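Local coordinates for protein ribose-phosphate pyrophosphokinase (Thermus thermophilus, PDB 7PN0) that acts as a PRPP synthase, probably transferring the diphosphate group of ATP to ribose 5-phosphate to make phosphoribosyl diphosphate, at residues 13-18 against 53-58; 20-25 against 289-294; 32-35 against 39-42; 152-157 against 213-218; 163-168 against 177-182. All coordinates share one frame; numbering follows the deposited sequence.

Overall arrangement
Contacts 1, 4 and 5 are buried helix-on-sheet packings; contacts 1 and 5 are wholly aliphatic, while contact 4 adds a phenylalanine ring. Contact 1 serves the five-stranded parallel sheet, while contacts 4 and 5, with centres about 9 Å apart, serve the seven-stranded mixed sheet and are joined where strands 163-167 and 213-218 pair. Contact 2 is only partly buried; it shares helix 12-21 with contact 1, touches it through Ile18, and brings in a helix from near the end of the chain. Contact 3 stands apart, its centre about 46 Å from that of contact 5: a hairpin with backbone hydrogen bonds and an aromatic ring against ADP, at a subunit interface.

Contact 1: residues 13-18 against 53-58; sequences PLAQAI and FIVQSF
The isopropyl group of Val55 is set with CG1 anti to the backbone N (chi1 -174°) and CG2 beside that nitrogen, which puts one methyl on each flank of the branch carbon that faces Ala15. Ala15 CB lies 3.9 Å from Val55 CB, and it is almost equally distant from the two branches, 4.1 Å from Val55 CG1 and 4.0 Å from Val55 CG2. The alanine methyl thus comes against the branch point, roughly square to both CB-CG bonds, and touches neither prong in preference to the other. One helical turn later, Ile18 is extended along its longer branch (chi2 168°), and this carries its tip to the flank of the same valine, where Ile18 CD1 is a looser 4.4 Å from Val55 CG2. A small residue suits position 15 because helix and strand come close here: Ala15 CA and Val55 CA are 5.9 Å apart. A beta-branched valine suits the strand, giving a short, broad surface on which the helix can rest.

Helix 12-21 lies in the connection between strands 3-7 and 51-55, which are parallel neighbours in the sheet, so the pairing belongs to a beta-alpha-beta crossover of the N-terminal PRTase-like domain, with the hairpin of strands 29-33 and 39-43 inserted into it. Ile5 on the adjoining strand touches both Ile18 and Val55, and Phe290 and Ile294 of helix 287-299 lie against Ile18.

No polar atom bridges the two segments. The backbone of Val55 is instead bonded to Phe6 within the sheet, and the attachment of helix to strand rests on close, non-directional methyl packing shielded from water.

Contact 2: residues 20-25 against 289-294; sequences EALGLP and LFAEAI
Ala21 and Ala291 meet methyl to methyl, with Ala21 CB 3.6 Å from Ala291 CB, and this closeness is possible because neither residue carries anything beyond CB. Leu22 fills the next place along. It has CG beside the backbone N (chi1 -69°), which swings its fork to the neighbouring helix though CB itself does not point there. Its CD2 reaches a backbone oxygen, Leu22 CD2 lying 3.2 Å from Ala291 O, while its branch point rests on the alanine, Leu22 CG being 4.0 Å from Ala291 CB. The other methyl turns deeper: Leu22 CD1 is 4.1 Å from Ile294 CG2, and the two side chains cross at about a right angle. Ala291 is therefore the small residue over which Ala21 and Leu22 both close, and Ile294 backs the inner end, where it also touches Leu3 and Leu124 of the parallel sheet.

The chain has to turn sharply just after this packing, and it does so through a Schellman motif that ends helix 12-21. Gly23 takes a positive phi of 73°, easily adopted without a side chain, and Gly23 N bonds to Glu20 O at 2.8 Å. Helix 12-21 of the N-terminal domain is thereby ended beside helix 287-299, which comes from near the far end of the chain.

The tight alanine pair lies at the solvent edge, and looseness begins beyond it, where Glu20 and Glu292 make no contact across the segments; the carboxylate of Glu292 forms a salt bridge with Arg296. Beyond the turn Leu24 leans on Leu3 of the sheet.

Contact 3: residues 32-35 against 39-42; sequences LRFA and LFVR. With ADP (adenosine-5'-diphosphate), chain I.
Leu32 and Phe40 form an antiparallel hydrogen-bonded pair, Leu32 N giving a nearly straight bond to Phe40 O (2.9 Å, 165°) and Phe40 N returning a more bent one to Leu32 O (3.0 Å). This is the end of the beta hairpin of strands 29-33 and 39-43, which carries an aromatic residue to bound ADP.

The side chains of Leu32 and Phe40 lie alongside each other on one face of the hairpin, Leu32 CD1 being 3.9 Å from Phe40 CD2. On the other face the backbone-near part of Arg33 meets Leu39, with Arg33 CB 4.0 Å from Leu39 CD1; the charged end of Arg33 goes on to salt bridges with Asp37 and Asp64. Phe34 follows the strand, and having CG beside the backbone N (chi1 -60°) brings its ring back over the hairpin, where Phe34 CE2 lies 3.6 Å from Phe40 CB. The two rings are inclined at 55°.

One face of Phe34 is laid against the adenine: ADP N3 sits over the ring centre, and Phe34 CE2 is 3.3 Å from ADP C4. Flat, apolar phenylalanine suits this surface, whereas hydrogen bonds to ADP include those of Asn36 and of Ser96 and Asp100 of the second subunit. The nucleotide site is thus shared between subunits, consistent with other PRPP synthases. With a serine here, the adenine would probably lose its broad aromatic support and Phe40 CB its neighbour.

On the turn side of the pair, Leu39 CA makes a CA-H...O contact with Leu32 O, 3.4 Å away.

Contact 4: residues 152-157 against 213-218; sequences NYFATR and TALIVD
Phe154 and Leu215 run antiparallel alongside each other, the ring coming down from the helix as the leucine rises from the strand. Their CG atoms both stand beside the backbone N (Phe154 chi1 -77°), and the leucine fork ends up over one face of the ring. Leu215 CD1 makes a CH-pi contact, 4.2 Å from the Phe154 ring centroid and 26° off its normal. The second methyl reaches toward the rim, Leu215 CD2 being 3.7 Å from Phe154 CD1. The opposite face is taken by the helix's own Tyr153, whose CD2 is 3.9 Å above the plane and over its centre, so the ring is held between an aliphatic and an aromatic neighbour. A third approach comes at the edge, where Phe154 CZ lies 3.8 Å from Ile216 O.

Helix 147-157 packs here on the mixed sheet of the second PRTase-like domain. Strand 213-218 runs between strands 163-167 and 241-246, and Tyr243 and Ala245 of the latter also touch Phe154, as do Leu179 and Leu183 of helix 173-183. Ile216 points away, toward helix 225-236 on the sheet's other side. A large flat residue therefore suits position 154, since it must span from helix to strand and meet neighbours all round. Cutting the ring back to an alanine is likely to open a gap in front of Leu215 and leave the CD2 side of the Tyr153 ring without the face it lies over.

The Tyr153 hydroxyl, at the far end of that ring, is hydrogen-bonded to Glu266.

Contact 5: residues 163-168 against 177-182; sequences AVVVAP and SALARR
Val165 is the hub of this contact: across the segments its CG1 meets Leu179 alone, while CG2 sits between Leu179 and Ala180. CG1 stands anti to the backbone N (chi1 180°) and meets one methyl of Leu179, with Val165 CG1 3.9 Å from Leu179 CD2. CG2, beside the backbone N, is 4.0 Å from that same Leu179 CD2 and is also pressed against the helix backbone itself, Val165 CG2 being 3.8 Å from Ala180 CA. The alanine methyl completes the seat, since Ala180 CB is 4.0 Å from Val165 CB. A residue as small as alanine suits so close an approach, for the CA atoms of Val165 and Ala180 are 5.7 Å apart, whereas Leu179, at the side of the interface, is long enough to reach across.

The three residues belong to a beta-alpha-beta unit, in which helix 173-183 links strand 163-167 to its parallel neighbour 187-194. Leu187 on that second strand also touches Val165, and Ala176, one turn before Ala180, adds to the helical surface over the valine.

Leu179 looks two ways: besides Val165 it meets Ala151 of helix 147-157, and so lies between the sheet and the adjacent helix. Arg182 NE forms a salt bridge with Glu147 OE1 of helix 147-157, and the exposed Arg181 lies close to the like charge of Arg203 of a third subunit.

Contact 1: residues 13-18 against 53-58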
# COMPACT_ATOMS: atom_id res chain seq x y z
N PRO A 13 16.13 0.93 32.18
CA PRO A 13 15.65 0.49 33.50
C PRO A 13 14.18 0.06 33.51
O PRO A 13 13.86 -0.97 34.13
CB PRO A 13 15.90 1.73 34.37
CG PRO A 13 17.09 2.37 33.70
CD PRO A 13 16.71 2.29 32.23
N LEU A 14 13.29 0.78 32.82
CA LEU A 14 11.88 0.34 32.70
C LEU A 14 11.82 -0.96 31.91
O LEU A 14 11.08 -1.85 32.33
CB LEU A 14 11.01 1.41 32.03
CG LEU A 14 9.55 1.04 31.84
CD1 LEU A 14 8.85 0.88 33.18
CD2 LEU A 14 8.84 2.12 31.03
N ALA A 15 12.53 -1.05 30.79
CA ALA A 15 12.51 -2.27 29.94
C ALA A 15 12.98 -3.47 30.77
O ALA A 15 12.37 -4.54 30.70
CB ALA A 15 13.36 -2.11 28.73
N GLN A 16 14.04 -3.26 31.54
CA GLN A 16 14.64 -4.30 32.40
C GLN A 16 13.61 -4.72 33.45
O GLN A 16 13.46 -5.93 33.66
CB GLN A 16 15.93 -3.75 33.01
CG GLN A 16 16.70 -4.80 33.80
CD GLN A 16 17.29 -5.84 32.89
OE1 GLN A 16 18.13 -5.54 32.04
NE2 GLN A 16 16.86 -7.08 33.08
N ALA A 17 12.89 -3.78 34.04
CA ALA A 17 11.91 -4.09 35.11
C ALA A 17 10.72 -4.85 34.51
O ALA A 17 10.19 -5.78 35.13
CB ALA A 17 11.51 -2.81 35.82
N ILE A 18 10.29 -4.45 33.31
CA ILE A 18 9.22 -5.18 32.57
C ILE A 18 9.66 -6.63 32.33
O ILE A 18 8.86 -7.53 32.65
CB ILE A 18 8.88 -4.45 31.26
CG1 ILE A 18 8.23 -3.08 31.53
CG2 ILE A 18 8.01 -5.37 30.43
CD1 ILE A 18 8.12 -2.17 30.32
N PHE A 53 8.81 -7.36 21.46
CA PHE A 53 8.33 -6.12 22.11
C PHE A 53 9.55 -5.23 22.31
O PHE A 53 10.57 -5.60 22.98
CB PHE A 53 7.65 -6.45 23.45
CG PHE A 53 6.38 -7.22 23.30
CD1 PHE A 53 6.38 -8.58 23.06
CD2 PHE A 53 5.16 -6.56 23.24
CE1 PHE A 53 5.21 -9.28 22.84
CE2 PHE A 53 3.98 -7.26 23.04
CZ PHE A 53 4.01 -8.63 22.85
N ILE A 54 9.47 -4.02 21.78
CA ILE A 54 10.67 -3.14 21.83
C ILE A 54 10.24 -1.93 22.61
O ILE A 54 9.29 -1.27 22.18
CB ILE A 54 11.19 -2.77 20.44
CG1 ILE A 54 11.63 -3.98 19.65
CG2 ILE A 54 12.25 -1.69 20.50
CD1 ILE A 54 11.45 -3.75 18.18
N VAL A 55 10.93 -1.66 23.72
CA VAL A 55 10.59 -0.51 24.61
C VAL A 55 11.39 0.74 24.22
O VAL A 55 12.64 0.77 24.28
CB VAL A 55 10.81 -0.90 26.09
CG1 VAL A 55 10.36 0.17 27.04
CG2 VAL A 55 10.12 -2.21 26.43
N GLN A 56 10.69 1.84 24.01
CA GLN A 56 11.35 3.16 23.78
C GLN A 56 10.38 4.27 24.14
O GLN A 56 9.26 4.27 23.60
CB GLN A 56 11.79 3.30 22.33
CG GLN A 56 12.66 4.53 22.12
CD GLN A 56 14.11 4.22 22.37
OE1 GLN A 56 14.51 3.83 23.47
NE2 GLN A 56 14.91 4.36 21.34
N SER A 57 10.79 5.19 25.03
CA SER A 57 10.04 6.42 25.34
C SER A 57 10.65 7.58 24.56
O SER A 57 11.87 7.56 24.27
CB SER A 57 9.96 6.70 26.82
OG SER A 57 9.03 5.82 27.40
N PHE A 58 9.83 8.59 24.24
CA PHE A 58 10.23 9.78 23.46
C PHE A 58 10.76 10.83 24.43
O PHE A 58 10.10 11.84 24.65
CB PHE A 58 9.04 10.29 22.66
CG PHE A 58 8.78 9.52 21.40
CD1 PHE A 58 8.41 8.18 21.44
CD2 PHE A 58 8.95 10.12 20.17
CE1 PHE A 58 8.24 7.45 20.28
CE2 PHE A 58 8.74 9.38 19.00
CZ PHE A 58 8.33 8.07 19.07

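Contact 2: residues 20-25 against 289-294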
# COMPACT_ATOMS: atom_id res chain seq x y z
N GLU A 20 11.92 -8.48 33.86
CA GLU A 20 12.05 -9.14 35.18
C GLU A 20 10.66 -9.52 35.69
O GLU A 20 10.52 -10.68 36.09
CB GLU A 20 12.90 -8.26 36.10
CG GLU A 20 14.38 -8.33 35.75
CD GLU A 20 15.32 -7.32 36.41
OE1 GLU A 20 16.55 -7.37 36.09
OE2 GLU A 20 14.86 -6.48 37.24
N ALA A 21 9.66 -8.64 35.56
CA ALA A 21 8.28 -8.87 36.00
C ALA A 21 7.67 -9.99 35.16
O ALA A 21 6.83 -10.69 35.69
CB ALA A 21 7.45 -7.61 35.93
N LEU A 22 8.15 -10.22 33.92
CA LEU A 22 7.66 -11.35 33.07
C LEU A 22 8.45 -12.63 33.41
O LEU A 22 8.15 -13.64 32.82
CB LEU A 22 7.87 -10.98 31.58
CG LEU A 22 6.99 -9.86 31.03
CD1 LEU A 22 7.55 -9.34 29.73
CD2 LEU A 22 5.57 -10.33 30.82
N GLY A 23 9.50 -12.56 34.23
CA GLY A 23 10.40 -13.69 34.52
C GLY A 23 11.31 -14.00 33.34
O GLY A 23 11.72 -15.17 33.19
N LEU A 24 11.64 -12.98 32.54
CA LEU A 24 12.39 -13.15 31.26
C LEU A 24 13.62 -12.28 31.32
O LEU A 24 13.64 -11.28 32.00
CB LEU A 24 11.50 -12.73 30.09
CG LEU A 24 10.32 -13.64 29.80
CD1 LEU A 24 9.49 -13.10 28.64
CD2 LEU A 24 10.80 -15.04 29.50
N PRO A 25 14.70 -12.62 30.60
CA PRO A 25 15.84 -11.73 30.51
C PRO A 25 15.50 -10.60 29.53
O PRO A 25 14.61 -10.76 28.71
CB PRO A 25 16.93 -12.70 30.01
CG PRO A 25 16.16 -13.62 29.10
CD PRO A 25 14.88 -13.86 29.85
N LEU A 289 2.49 -3.12 35.36
CA LEU A 289 1.30 -3.00 34.48
C LEU A 289 1.72 -3.22 33.03
O LEU A 289 1.02 -3.95 32.32
CB LEU A 289 0.64 -1.64 34.66
CG LEU A 289 -0.64 -1.45 33.83
CD1 LEU A 289 -1.66 -2.55 34.11
CD2 LEU A 289 -1.22 -0.09 34.06
N PHE A 290 2.83 -2.65 32.58
CA PHE A 290 3.25 -2.93 31.18
C PHE A 290 3.56 -4.42 31.01
O PHE A 290 3.21 -5.02 29.98
CB PHE A 290 4.46 -2.07 30.81
CG PHE A 290 4.08 -0.71 30.27
CD1 PHE A 290 3.84 0.36 31.11
CD2 PHE A 290 4.02 -0.51 28.90
CE1 PHE A 290 3.51 1.61 30.60
CE2 PHE A 290 3.73 0.74 28.40
CZ PHE A 290 3.45 1.79 29.25
N ALA A 291 4.22 -5.02 32.00
CA ALA A 291 4.54 -6.47 31.94
C ALA A 291 3.24 -7.30 31.83
O ALA A 291 3.18 -8.19 30.98
CB ALA A 291 5.38 -6.85 33.11
N GLU A 292 2.22 -6.99 32.61
CA GLU A 292 0.93 -7.70 32.57
C GLU A 292 0.30 -7.50 31.19
O GLU A 292 -0.24 -8.47 30.66
CB GLU A 292 -0.01 -7.24 33.68
CG GLU A 292 -1.22 -8.14 33.85
CD GLU A 292 -0.88 -9.61 34.02
OE1 GLU A 292 0.12 -9.90 34.70
OE2 GLU A 292 -1.59 -10.47 33.44
N ALA A 293 0.29 -6.27 30.66
CA ALA A 293 -0.28 -6.00 29.32
C ALA A 293 0.47 -6.84 28.27
O ALA A 293 -0.18 -7.51 27.43
CB ALA A 293 -0.21 -4.51 29.06
N ILE A 294 1.79 -6.84 28.31
CA ILE A 294 2.60 -7.59 27.32
C ILE A 294 2.24 -9.07 27.46
O ILE A 294 1.99 -9.71 26.42
CB ILE A 294 4.10 -7.28 27.45
CG1 ILE A 294 4.40 -5.85 26.99
CG2 ILE A 294 4.95 -8.29 26.71
CD1 ILE A 294 5.76 -5.34 27.41

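Contact 3: residues 32-35 against 39-42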
# COMPACT_ATOMS: atom_id res chain seq x y z
N LEU A 32 24.90 1.59 18.44
CA LEU A 32 26.17 2.35 18.29
C LEU A 32 25.79 3.66 17.62
O LEU A 32 24.88 3.67 16.76
CB LEU A 32 27.18 1.58 17.40
CG LEU A 32 27.52 0.13 17.77
CD1 LEU A 32 28.62 -0.43 16.89
CD2 LEU A 32 27.91 -0.02 19.23
N ARG A 33 26.58 4.70 17.87
CA ARG A 33 26.57 5.94 17.12
C ARG A 33 27.96 6.06 16.49
O ARG A 33 28.94 6.12 17.23
CB ARG A 33 26.15 7.06 18.08
CG ARG A 33 26.22 8.46 17.49
CD ARG A 33 26.23 9.54 18.59
NE ARG A 33 25.13 9.26 19.50
CZ ARG A 33 23.94 9.85 19.48
NH1 ARG A 33 23.69 10.82 18.60
NH2 ARG A 33 23.02 9.47 20.35
N PHE A 34 28.06 6.09 15.17
CA PHE A 34 29.36 6.28 14.46
C PHE A 34 29.79 7.73 14.67
O PHE A 34 29.00 8.56 15.19
CB PHE A 34 29.22 5.90 12.99
CG PHE A 34 28.81 4.49 12.72
CD1 PHE A 34 29.61 3.42 13.12
CD2 PHE A 34 27.62 4.21 12.06
CE1 PHE A 34 29.23 2.11 12.82
CE2 PHE A 34 27.23 2.91 11.81
CZ PHE A 34 28.05 1.86 12.17
N ALA A 35 31.03 8.06 14.30
CA ALA A 35 31.60 9.42 14.49
C ALA A 35 30.74 10.43 13.72
O ALA A 35 30.70 11.59 14.11
CB ALA A 35 33.04 9.41 14.03
N LEU A 39 23.33 6.17 13.30
CA LEU A 39 23.01 5.08 14.23
C LEU A 39 23.16 3.72 13.54
O LEU A 39 23.13 3.63 12.29
CB LEU A 39 21.56 5.22 14.71
CG LEU A 39 21.26 5.86 16.05
CD1 LEU A 39 22.43 6.56 16.68
CD2 LEU A 39 20.01 6.69 16.02
N PHE A 40 23.34 2.73 14.38
CA PHE A 40 23.50 1.31 14.01
C PHE A 40 22.86 0.47 15.11
O PHE A 40 23.20 0.64 16.29
CB PHE A 40 24.98 0.99 13.83
CG PHE A 40 25.25 -0.48 13.55
CD1 PHE A 40 25.23 -0.97 12.26
CD2 PHE A 40 25.57 -1.35 14.58
CE1 PHE A 40 25.49 -2.31 12.01
CE2 PHE A 40 25.85 -2.68 14.32
CZ PHE A 40 25.80 -3.16 13.04
N VAL A 41 21.98 -0.46 14.73
CA VAL A 41 21.35 -1.39 15.71
C VAL A 41 21.71 -2.82 15.29
O VAL A 41 21.90 -3.08 14.08
CB VAL A 41 19.83 -1.20 15.82
CG1 VAL A 41 19.49 0.25 16.22
CG2 VAL A 41 19.13 -1.63 14.57
N ARG A 42 21.77 -3.73 16.25
CA ARG A 42 22.03 -5.16 15.96
C ARG A 42 21.47 -6.01 17.10
O ARG A 42 21.82 -5.78 18.23
CB ARG A 42 23.54 -5.37 15.74
CG ARG A 42 23.90 -6.77 15.25
CD ARG A 42 25.41 -7.03 15.13
NE ARG A 42 26.09 -6.86 16.42
CZ ARG A 42 27.15 -6.09 16.67
NH1 ARG A 42 27.64 -6.04 17.90
NH2 ARG A 42 27.75 -5.38 15.72
PB ADP I . 30.64 0.09 2.59
O1B ADP I . 29.14 0.06 2.93
O2B ADP I . 31.33 1.37 3.02
O3B ADP I . 30.93 -0.26 1.16
PA ADP I . 32.77 -0.61 4.27
O1A ADP I . 33.51 -1.89 4.43
O2A ADP I . 33.35 0.61 3.62
O3A ADP I . 31.45 -1.00 3.46
O5' ADP I . 32.22 -0.16 5.71
C5' ADP I . 30.95 -0.68 6.14
C4' ADP I . 30.86 -0.60 7.63
O4' ADP I . 30.67 0.79 8.01
C3' ADP I . 29.67 -1.34 8.25
O3' ADP I . 29.95 -2.72 8.47
C2' ADP I . 29.49 -0.58 9.55
O2' ADP I . 30.42 -1.01 10.53
C1' ADP I . 29.78 0.85 9.09
N9 ADP I . 28.60 1.62 8.68
C8 ADP I . 27.39 1.17 8.23
N7 ADP I . 26.52 2.14 8.02
C5 ADP I . 27.22 3.29 8.38
C6 ADP I . 26.87 4.65 8.40
N6 ADP I . 25.66 5.07 8.05
N1 ADP I . 27.78 5.53 8.88
C2 ADP I . 28.99 5.08 9.23
N3 ADP I . 29.45 3.83 9.22
C4 ADP I . 28.50 2.97 8.80

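Contact 4: residues 152-157 against 213-218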
# COMPACT_ATOMS: atom_id res chain seq x y z
N ASN A 152 -4.25 5.27 43.56
CA ASN A 152 -3.62 4.48 44.65
C ASN A 152 -2.60 5.35 45.39
O ASN A 152 -2.59 5.37 46.66
CB ASN A 152 -2.98 3.20 44.13
CG ASN A 152 -2.43 2.34 45.26
OD1 ASN A 152 -3.20 1.72 45.97
ND2 ASN A 152 -1.11 2.30 45.42
N TYR A 153 -1.74 6.05 44.65
CA TYR A 153 -0.71 6.94 45.21
C TYR A 153 -1.38 7.90 46.18
O TYR A 153 -1.00 7.96 47.37
CB TYR A 153 0.01 7.74 44.13
CG TYR A 153 0.69 8.98 44.67
CD1 TYR A 153 1.81 8.87 45.47
CD2 TYR A 153 0.20 10.24 44.41
CE1 TYR A 153 2.44 10.00 45.97
CE2 TYR A 153 0.79 11.37 44.93
CZ TYR A 153 1.92 11.26 45.73
OH TYR A 153 2.52 12.40 46.20
N PHE A 154 -2.37 8.65 45.70
CA PHE A 154 -3.02 9.67 46.55
C PHE A 154 -3.68 8.98 47.76
O PHE A 154 -3.57 9.52 48.88
CB PHE A 154 -4.06 10.49 45.77
CG PHE A 154 -3.51 11.55 44.86
CD1 PHE A 154 -2.81 12.64 45.34
CD2 PHE A 154 -3.71 11.45 43.48
CE1 PHE A 154 -2.33 13.62 44.48
CE2 PHE A 154 -3.22 12.43 42.63
CZ PHE A 154 -2.55 13.52 43.13
N ALA A 155 -4.41 7.89 47.57
CA ALA A 155 -5.08 7.15 48.66
C ALA A 155 -4.03 6.77 49.72
O ALA A 155 -4.42 6.73 50.90
CB ALA A 155 -5.80 5.91 48.18
N THR A 156 -2.76 6.52 49.35
CA THR A 156 -1.74 6.12 50.35
C THR A 156 -0.98 7.31 50.93
O THR A 156 -0.17 7.06 51.84
CB THR A 156 -0.74 5.11 49.79
OG1 THR A 156 0.06 5.75 48.82
CG2 THR A 156 -1.45 3.90 49.24
N ARG A 157 -1.20 8.54 50.46
CA ARG A 157 -0.31 9.68 50.79
C ARG A 157 -1.05 10.81 51.50
O ARG A 157 -0.35 11.60 52.18
CB ARG A 157 0.34 10.29 49.54
CG ARG A 157 1.70 9.68 49.24
CD ARG A 157 2.94 10.31 49.89
NE ARG A 157 2.67 11.21 50.99
CZ ARG A 157 3.54 12.05 51.52
NH1 ARG A 157 4.78 12.13 51.06
NH2 ARG A 157 3.16 12.82 52.52
N THR A 213 -6.74 19.87 51.50
CA THR A 213 -5.61 19.26 50.77
C THR A 213 -6.05 19.15 49.31
O THR A 213 -6.93 18.35 49.03
CB THR A 213 -5.23 17.90 51.36
OG1 THR A 213 -4.78 18.22 52.67
CG2 THR A 213 -4.13 17.20 50.59
N ALA A 214 -5.54 20.02 48.46
CA ALA A 214 -5.89 20.04 47.03
C ALA A 214 -5.00 19.03 46.29
O ALA A 214 -3.76 19.03 46.48
CB ALA A 214 -5.72 21.43 46.50
N LEU A 215 -5.63 18.22 45.43
CA LEU A 215 -4.94 17.25 44.56
C LEU A 215 -5.04 17.76 43.11
O LEU A 215 -6.16 18.06 42.67
CB LEU A 215 -5.62 15.89 44.72
CG LEU A 215 -5.82 15.40 46.14
CD1 LEU A 215 -6.33 13.98 46.12
CD2 LEU A 215 -4.52 15.50 46.94
N ILE A 216 -3.93 17.84 42.38
CA ILE A 216 -3.99 18.13 40.91
C ILE A 216 -3.38 16.98 40.13
O ILE A 216 -2.41 16.32 40.60
CB ILE A 216 -3.39 19.50 40.56
CG1 ILE A 216 -1.88 19.54 40.75
CG2 ILE A 216 -4.12 20.58 41.36
CD1 ILE A 216 -1.24 20.89 40.49
N VAL A 217 -3.92 16.72 38.94
CA VAL A 217 -3.43 15.57 38.13
C VAL A 217 -3.33 16.06 36.70
O VAL A 217 -4.22 16.85 36.26
CB VAL A 217 -4.32 14.33 38.32
CG1 VAL A 217 -5.78 14.59 37.92
CG2 VAL A 217 -3.75 13.12 37.59
N ASP A 218 -2.28 15.64 36.01
CA ASP A 218 -2.14 15.95 34.57
C ASP A 218 -1.68 14.71 33.81
O ASP A 218 -1.25 13.73 34.45
CB ASP A 218 -1.21 17.15 34.36
CG ASP A 218 -1.57 17.97 33.13
OD1 ASP A 218 -2.65 17.72 32.53
OD2 ASP A 218 -0.79 18.87 32.78

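Contact 5: residues 163-168 against 177-182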
# COMPACT_ATOMS: atom_id res chain seq x y z
N ALA A 163 -9.70 16.34 51.56
CA ALA A 163 -9.07 16.48 50.22
C ALA A 163 -10.10 16.94 49.19
O ALA A 163 -11.32 16.65 49.36
CB ALA A 163 -8.45 15.17 49.82
N VAL A 164 -9.63 17.63 48.16
CA VAL A 164 -10.45 18.00 46.98
C VAL A 164 -9.58 17.87 45.72
O VAL A 164 -8.41 18.24 45.76
CB VAL A 164 -10.99 19.43 47.16
CG1 VAL A 164 -9.87 20.42 47.35
CG2 VAL A 164 -11.91 19.85 46.02
N VAL A 165 -10.14 17.37 44.64
CA VAL A 165 -9.44 17.34 43.34
C VAL A 165 -9.74 18.66 42.60
O VAL A 165 -10.92 19.04 42.48
CB VAL A 165 -9.84 16.08 42.53
CG1 VAL A 165 -9.14 16.02 41.18
CG2 VAL A 165 -9.56 14.81 43.32
N VAL A 166 -8.72 19.34 42.11
CA VAL A 166 -8.89 20.65 41.45
C VAL A 166 -8.43 20.51 40.01
O VAL A 166 -7.28 20.08 39.80
CB VAL A 166 -8.08 21.74 42.18
CG1 VAL A 166 -8.25 23.09 41.50
CG2 VAL A 166 -8.44 21.79 43.66
N ALA A 167 -9.27 20.92 39.06
CA ALA A 167 -8.82 21.18 37.67
C ALA A 167 -8.45 22.65 37.53
O ALA A 167 -9.27 23.51 37.84
CB ALA A 167 -9.91 20.81 36.71
N PRO A 168 -7.22 22.98 37.12
CA PRO A 168 -6.84 24.37 36.84
C PRO A 168 -7.00 24.85 35.39
O PRO A 168 -6.47 25.88 35.06
CB PRO A 168 -5.35 24.32 37.19
CG PRO A 168 -4.93 22.99 36.63
CD PRO A 168 -6.07 22.07 36.98
N SER A 177 -11.92 14.65 37.14
CA SER A 177 -13.22 14.06 37.54
C SER A 177 -13.09 12.55 37.80
O SER A 177 -13.75 12.03 38.73
CB SER A 177 -14.24 14.32 36.49
OG SER A 177 -15.47 13.82 36.94
N ALA A 178 -12.35 11.84 36.95
CA ALA A 178 -12.09 10.39 37.08
C ALA A 178 -11.39 10.13 38.40
O ALA A 178 -11.78 9.18 39.08
CB ALA A 178 -11.24 9.88 35.93
N LEU A 179 -10.36 10.91 38.72
CA LEU A 179 -9.59 10.79 39.99
C LEU A 179 -10.53 11.06 41.17
O LEU A 179 -10.53 10.29 42.14
CB LEU A 179 -8.45 11.81 39.99
CG LEU A 179 -7.67 11.84 41.31
CD1 LEU A 179 -6.98 10.51 41.57
CD2 LEU A 179 -6.67 12.96 41.30
N ALA A 180 -11.33 12.11 41.07
CA ALA A 180 -12.28 12.50 42.14
C ALA A 180 -13.23 11.33 42.41
O ALA A 180 -13.50 11.04 43.61
CB ALA A 180 -13.03 13.75 41.75
N ARG A 181 -13.78 10.72 41.37
CA ARG A 181 -14.76 9.63 41.54
C ARG A 181 -14.06 8.43 42.19
O ARG A 181 -14.68 7.80 43.05
CB ARG A 181 -15.47 9.31 40.21
CG ARG A 181 -16.46 10.39 39.77
CD ARG A 181 -17.30 10.07 38.52
NE ARG A 181 -16.52 9.38 37.49
CZ ARG A 181 -15.88 9.95 36.47
NH1 ARG A 181 -15.17 9.19 35.65
NH2 ARG A 181 -15.92 11.26 36.25
N ARG A 182 -12.80 8.15 41.81
CA ARG A 182 -12.02 7.00 42.34
C ARG A 182 -11.71 7.18 43.83
O ARG A 182 -11.73 6.15 44.55
CB ARG A 182 -10.72 6.82 41.56
CG ARG A 182 -10.89 6.07 40.26
CD ARG A 182 -9.59 6.04 39.47
NE ARG A 182 -9.81 5.39 38.20
CZ ARG A 182 -9.89 4.08 38.00
NH1 ARG A 182 -9.79 3.19 38.98
NH2 ARG A 182 -10.14 3.65 36.78